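Local coordinates for FMN reductase (NADPH) (PDB 3N2S), which uses NADPH to drive flavin reduction as an FMN-containing homodimer and also reduces nitroaromatic compounds, quinones and azo dyes, at residues Thr197-Tyr209 with Gly215-Asn227. Residues are numbered along the deposited sequence; the frame is centred on the assembly and turned at random.
Sequences TMNTYDKTISDYY and GKREETWSDQILN
Trp221 is wedged as a knob among Met198, Tyr201, Asp202 and Ile205, and here the packing is tight. The Tyr201 ring edge points at one indole face in an edge-to-face pair, centroids 4.7 Å apart and planes steeply inclined, with CE2 over the five-membered ring. The indole lies across helix 197-209 because chi1 of Trp221 (-175°) turns CG away from the backbone N; the bent selenomethionine Met198 brings its CE to the indole rim, 3.4 Å from CZ3, and Ile205 CG1 packs on Trp221 CB. Tyr42 of the second subunit takes the indole NE1 on its carbonyl and stacks edge-to-face with the ring, while Tyr201 OH bonds Pro174 O and Gln44 of that subunit. Beside this apolar block, Asp202 receives the start of helix 221-227 with both carboxylate oxygens, each met on its syn side slightly out of the carboxylate plane: Ser222 N gives OD1 a nearly straight bond (2.9 Å, 171°), and Ser222 OG gives OD2 one of 2.6 Å. Thr220 is the N-cap, its OG1 accepting from Asp223 N. The two helices, joined by a short loop, meet at 85° in the helical C-terminal part of this nitroreductase-family chain. An alanine in place of Asp202 would probably leave Ser222 N and OG without their acceptor. A water joins OD2 to Thr220 OG1 on this more open side. A second close patch forms round Tyr209: Glu219 O lies 3.3 Å from CD2 at the ring edge, and Tyr209 OH donates to Gln224 OE1 at 2.7 Å, ring and amide nearly perpendicular; the Tyr209 side chain is about 7 Å from a bound FMN. The fit loosens at exposed Arg217 and Glu218, where the Arg217 side chain leads outward.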
loop_
_atom_site.group_PDB
_atom_site.type_symbol
_atom_site.label_atom_id
_atom_site.label_comp_id
_atom_site.label_asym_id
_atom_site.label_seq_id
_atom_site.Cartn_x
_atom_site.Cartn_y
_atom_site.Cartn_z
ATOM N N THR A 197 -19.987 18.025 -0.468
ATOM C CA THR A 197 -18.603 17.746 -0.869
ATOM C C THR A 197 -18.549 17.073 -2.232
ATOM O O THR A 197 -17.705 17.432 -3.039
ATOM C CB THR A 197 -17.850 16.945 0.217
ATOM O OG1 THR A 197 -18.536 15.729 0.444
ATOM C CG2 THR A 197 -17.723 17.694 1.516
HETATM N N MSE A 198 -19.441 16.096 -2.481
HETATM C CA MSE A 198 -19.502 15.368 -3.753
HETATM C C MSE A 198 -19.959 16.257 -4.908
HETATM O O MSE A 198 -19.433 16.114 -6.004
HETATM C CB MSE A 198 -20.331 14.088 -3.640
HETATM C CG MSE A 198 -19.726 13.069 -2.644
HETATM SE SE MSE A 198 -17.821 12.630 -2.980
HETATM C CE MSE A 198 -18.034 12.369 -4.927
ATOM N N ASN A 199 -20.899 17.192 -4.658
ATOM C CA ASN A 199 -21.354 18.154 -5.670
ATOM C C ASN A 199 -20.216 19.079 -6.041
ATOM O O ASN A 199 -20.009 19.340 -7.226
ATOM C CB ASN A 199 -22.551 18.997 -5.156
ATOM C CG ASN A 199 -23.904 18.341 -5.251
ATOM O OD1 ASN A 199 -24.058 17.161 -5.576
ATOM N ND2 ASN A 199 -24.926 19.111 -4.951
ATOM N N THR A 200 -19.489 19.591 -5.030
ATOM C CA THR A 200 -18.348 20.491 -5.228
ATOM C C THR A 200 -17.272 19.760 -6.051
ATOM O O THR A 200 -16.759 20.325 -7.009
ATOM C CB THR A 200 -17.787 20.953 -3.866
ATOM O OG1 THR A 200 -18.825 21.630 -3.162
ATOM C CG2 THR A 200 -16.584 21.878 -4.004
ATOM N N TYR A 201 -16.934 18.525 -5.659
ATOM C CA TYR A 201 -15.930 17.732 -6.373
ATOM C C TYR A 201 -16.338 17.431 -7.796
ATOM O O TYR A 201 -15.518 17.595 -8.688
ATOM C CB TYR A 201 -15.588 16.442 -5.619
ATOM C CG TYR A 201 -14.355 15.749 -6.162
ATOM C CD1 TYR A 201 -13.167 16.450 -6.367
ATOM C CD2 TYR A 201 -14.354 14.383 -6.401
ATOM C CE1 TYR A 201 -12.015 15.802 -6.819
ATOM C CE2 TYR A 201 -13.201 13.718 -6.824
ATOM C CZ TYR A 201 -12.036 14.429 -7.037
ATOM O OH TYR A 201 -10.921 13.764 -7.485
ATOM N N ASP A 202 -17.603 17.031 -8.021
ATOM C CA ASP A 202 -18.099 16.766 -9.370
ATOM C C ASP A 202 -17.983 17.996 -10.290
ATOM O O ASP A 202 -17.636 17.853 -11.463
ATOM C CB ASP A 202 -19.543 16.251 -9.332
ATOM C CG ASP A 202 -19.639 14.752 -9.105
ATOM O OD1 ASP A 202 -18.603 14.056 -9.256
ATOM O OD2 ASP A 202 -20.755 14.264 -8.874
ATOM N N LYS A 203 -18.225 19.195 -9.741
ATOM C CA LYS A 203 -18.091 20.450 -10.503
ATOM C C LYS A 203 -16.587 20.707 -10.788
ATOM O O LYS A 203 -16.242 21.076 -11.905
ATOM C CB LYS A 203 -18.716 21.620 -9.724
ATOM C CG LYS A 203 -18.739 22.926 -10.527
ATOM C CD LYS A 203 -19.168 24.107 -9.664
ATOM C CE LYS A 203 -19.055 25.417 -10.406
ATOM N NZ LYS A 203 -17.640 25.826 -10.646
ATOM N N THR A 204 -15.704 20.499 -9.781
ATOM C CA THR A 204 -14.238 20.663 -9.947
ATOM C C THR A 204 -13.733 19.749 -11.087
ATOM O O THR A 204 -12.949 20.172 -11.937
ATOM C CB THR A 204 -13.498 20.336 -8.641
ATOM O OG1 THR A 204 -13.868 21.261 -7.629
ATOM C CG2 THR A 204 -11.966 20.345 -8.798
ATOM N N ILE A 205 -14.194 18.491 -11.095
ATOM C CA ILE A 205 -13.755 17.521 -12.103
ATOM C C ILE A 205 -14.315 17.821 -13.488
ATOM O O ILE A 205 -13.570 17.751 -14.472
ATOM C CB ILE A 205 -14.016 16.070 -11.599
ATOM C CG1 ILE A 205 -13.175 15.753 -10.322
ATOM C CG2 ILE A 205 -13.757 15.023 -12.692
ATOM C CD1 ILE A 205 -11.653 16.080 -10.389
ATOM N N SER A 206 -15.623 18.130 -13.567
ATOM C CA SER A 206 -16.249 18.486 -14.845
ATOM C C SER A 206 -15.538 19.718 -15.439
ATOM O O SER A 206 -15.131 19.674 -16.611
ATOM C CB SER A 206 -17.751 18.713 -14.685
ATOM O OG SER A 206 -18.056 19.793 -13.826
ATOM N N ASP A 207 -15.276 20.759 -14.600
ATOM C CA ASP A 207 -14.535 21.962 -15.035
ATOM C C ASP A 207 -13.127 21.600 -15.501
ATOM O O ASP A 207 -12.657 22.129 -16.513
ATOM C CB ASP A 207 -14.434 23.015 -13.915
ATOM C CG ASP A 207 -15.694 23.798 -13.564
ATOM O OD1 ASP A 207 -15.665 24.529 -12.557
ATOM O OD2 ASP A 207 -16.732 23.609 -14.248
ATOM N N TYR A 208 -12.453 20.704 -14.764
ATOM C CA TYR A 208 -11.113 20.229 -15.101
ATOM C C TYR A 208 -11.088 19.602 -16.511
ATOM O O TYR A 208 -10.215 19.949 -17.320
ATOM C CB TYR A 208 -10.613 19.222 -14.045
ATOM C CG TYR A 208 -9.288 18.587 -14.391
ATOM C CD1 TYR A 208 -8.091 19.236 -14.110
ATOM C CD2 TYR A 208 -9.229 17.357 -15.040
ATOM C CE1 TYR A 208 -6.868 18.670 -14.447
ATOM C CE2 TYR A 208 -8.010 16.785 -15.392
ATOM C CZ TYR A 208 -6.834 17.439 -15.079
ATOM O OH TYR A 208 -5.639 16.852 -15.387
ATOM N N TYR A 209 -12.019 18.673 -16.794
ATOM C CA TYR A 209 -12.085 18.047 -18.116
ATOM C C TYR A 209 -12.427 19.033 -19.222
ATOM O O TYR A 209 -11.839 18.942 -20.300
ATOM C CB TYR A 209 -13.012 16.828 -18.143
ATOM C CG TYR A 209 -12.490 15.665 -17.334
ATOM C CD1 TYR A 209 -11.172 15.238 -17.463
ATOM C CD2 TYR A 209 -13.316 14.974 -16.456
ATOM C CE1 TYR A 209 -10.681 14.168 -16.718
ATOM C CE2 TYR A 209 -12.843 13.885 -15.721
ATOM C CZ TYR A 209 -11.516 13.507 -15.832
ATOM O OH TYR A 209 -11.026 12.443 -15.119
ATOM N N GLY A 215 -13.532 21.741 -23.946
ATOM C CA GLY A 215 -14.962 21.481 -24.094
ATOM C C GLY A 215 -15.331 20.116 -24.649
ATOM O O GLY A 215 -16.511 19.744 -24.626
ATOM N N LYS A 216 -14.347 19.347 -25.147
ATOM C CA LYS A 216 -14.631 18.017 -25.704
ATOM C C LYS A 216 -15.182 16.981 -24.703
ATOM O O LYS A 216 -15.975 16.119 -25.088
ATOM C CB LYS A 216 -13.461 17.473 -26.557
ATOM C CG LYS A 216 -13.141 18.296 -27.839
ATOM C CD LYS A 216 -14.361 18.776 -28.687
ATOM C CE LYS A 216 -15.243 17.669 -29.238
ATOM N NZ LYS A 216 -16.594 17.674 -28.622
ATOM N N ARG A 217 -14.808 17.104 -23.418
ATOM C CA ARG A 217 -15.298 16.227 -22.347
ATOM C C ARG A 217 -15.769 17.069 -21.168
ATOM O O ARG A 217 -15.114 18.053 -20.840
ATOM C CB ARG A 217 -14.204 15.254 -21.886
ATOM C CG ARG A 217 -13.979 14.071 -22.815
ATOM C CD ARG A 217 -13.560 12.858 -22.006
ATOM N NE ARG A 217 -12.964 11.807 -22.830
ATOM C CZ ARG A 217 -13.637 10.799 -23.378
ATOM N NH1 ARG A 217 -14.954 10.705 -23.220
ATOM N NH2 ARG A 217 -12.997 9.875 -24.085
ATOM N N GLU A 218 -16.893 16.692 -20.536
ATOM C CA GLU A 218 -17.441 17.402 -19.370
ATOM C C GLU A 218 -17.964 16.486 -18.247
ATOM O O GLU A 218 -18.703 16.945 -17.371
ATOM C CB GLU A 218 -18.486 18.458 -19.798
ATOM C CG GLU A 218 -19.655 17.913 -20.609
ATOM C CD GLU A 218 -20.462 18.936 -21.383
ATOM O OE1 GLU A 218 -20.128 20.142 -21.319
ATOM O OE2 GLU A 218 -21.423 18.525 -22.072
ATOM N N GLU A 219 -17.549 15.222 -18.244
ATOM C CA GLU A 219 -17.999 14.254 -17.245
ATOM C C GLU A 219 -17.591 14.613 -15.819
ATOM O O GLU A 219 -16.533 15.209 -15.604
ATOM C CB GLU A 219 -17.555 12.828 -17.613
ATOM C CG GLU A 219 -16.049 12.662 -17.705
ATOM C CD GLU A 219 -15.529 11.277 -18.025
ATOM O OE1 GLU A 219 -14.388 11.195 -18.525
ATOM O OE2 GLU A 219 -16.238 10.280 -17.767
ATOM N N THR A 220 -18.442 14.281 -14.860
ATOM C CA THR A 220 -18.199 14.506 -13.441
ATOM C C THR A 220 -17.398 13.282 -12.916
ATOM O O THR A 220 -17.319 12.255 -13.594
ATOM C CB THR A 220 -19.525 14.604 -12.687
ATOM O OG1 THR A 220 -20.202 13.354 -12.783
ATOM C CG2 THR A 220 -20.420 15.776 -13.177
ATOM N N TRP A 221 -16.850 13.386 -11.708
ATOM C CA TRP A 221 -16.103 12.289 -11.103
ATOM C C TRP A 221 -17.019 11.105 -10.824
ATOM O O TRP A 221 -16.677 9.988 -11.182
ATOM C CB TRP A 221 -15.439 12.752 -9.795
ATOM C CG TRP A 221 -14.568 11.706 -9.180
ATOM C CD1 TRP A 221 -13.332 11.312 -9.606
ATOM C CD2 TRP A 221 -14.850 10.949 -7.997
ATOM N NE1 TRP A 221 -12.818 10.363 -8.754
ATOM C CE2 TRP A 221 -13.728 10.122 -7.753
ATOM C CE3 TRP A 221 -15.920 10.925 -7.090
ATOM C CZ2 TRP A 221 -13.657 9.261 -6.654
ATOM C CZ3 TRP A 221 -15.852 10.066 -6.003
ATOM C CH2 TRP A 221 -14.718 9.263 -5.778
ATOM N N SER A 222 -18.170 11.353 -10.180
ATOM C CA SER A 222 -19.117 10.292 -9.817
ATOM C C SER A 222 -19.615 9.518 -11.054
ATOM O O SER A 222 -19.666 8.301 -11.000
ATOM C CB SER A 222 -20.268 10.856 -8.989
ATOM O OG SER A 222 -20.967 11.829 -9.736
ATOM N N ASP A 223 -19.854 10.194 -12.188
ATOM C CA ASP A 223 -20.238 9.494 -13.418
ATOM C C ASP A 223 -19.069 8.677 -13.994
ATOM O O ASP A 223 -19.285 7.545 -14.393
ATOM C CB ASP A 223 -20.779 10.462 -14.469
ATOM C CG ASP A 223 -22.213 10.920 -14.208
ATOM O OD1 ASP A 223 -22.889 10.320 -13.325
ATOM O OD2 ASP A 223 -22.666 11.838 -14.898
ATOM N N GLN A 224 -17.846 9.229 -13.987
ATOM C CA GLN A 224 -16.639 8.551 -14.468
ATOM C C GLN A 224 -16.324 7.293 -13.637
ATOM O O GLN A 224 -16.161 6.223 -14.218
ATOM C CB GLN A 224 -15.442 9.514 -14.444
ATOM C CG GLN A 224 -14.181 8.948 -15.101
ATOM C CD GLN A 224 -13.005 9.884 -15.033
ATOM O OE1 GLN A 224 -12.823 10.667 -14.100
ATOM N NE2 GLN A 224 -12.206 9.857 -16.072
ATOM N N ILE A 225 -16.267 7.412 -12.297
ATOM C CA ILE A 225 -15.913 6.267 -11.446
ATOM C C ILE A 225 -16.889 5.114 -11.522
ATOM O O ILE A 225 -16.460 3.961 -11.566
ATOM C CB ILE A 225 -15.403 6.599 -10.000
ATOM C CG1 ILE A 225 -16.428 7.390 -9.172
ATOM C CG2 ILE A 225 -14.052 7.311 -10.048
ATOM C CD1 ILE A 225 -17.171 6.588 -8.202
ATOM N N LEU A 226 -18.191 5.426 -11.593
ATOM C CA LEU A 226 -19.248 4.429 -11.694
ATOM C C LEU A 226 -19.250 3.739 -13.065
ATOM O O LEU A 226 -19.419 2.523 -13.123
ATOM C CB LEU A 226 -20.625 5.047 -11.369
ATOM C CG LEU A 226 -20.822 5.526 -9.908
ATOM C CD1 LEU A 226 -22.138 6.226 -9.744
ATOM C CD2 LEU A 226 -20.697 4.396 -8.899
ATOM N N ASN A 227 -19.029 4.514 -14.154
ATOM C CA ASN A 227 -18.922 3.976 -15.512
ATOM C C ASN A 227 -17.790 2.936 -15.592
ATOM O O ASN A 227 -18.006 1.830 -16.084
ATOM C CB ASN A 227 -18.648 5.104 -16.525
ATOM C CG ASN A 227 -18.565 4.640 -17.958
ATOM O OD1 ASN A 227 -17.524 4.758 -18.615
ATOM N ND2 ASN A 227 -19.653 4.092 -18.472
HETATM O O HOH W 1 -22.624 13.908 -11.278
#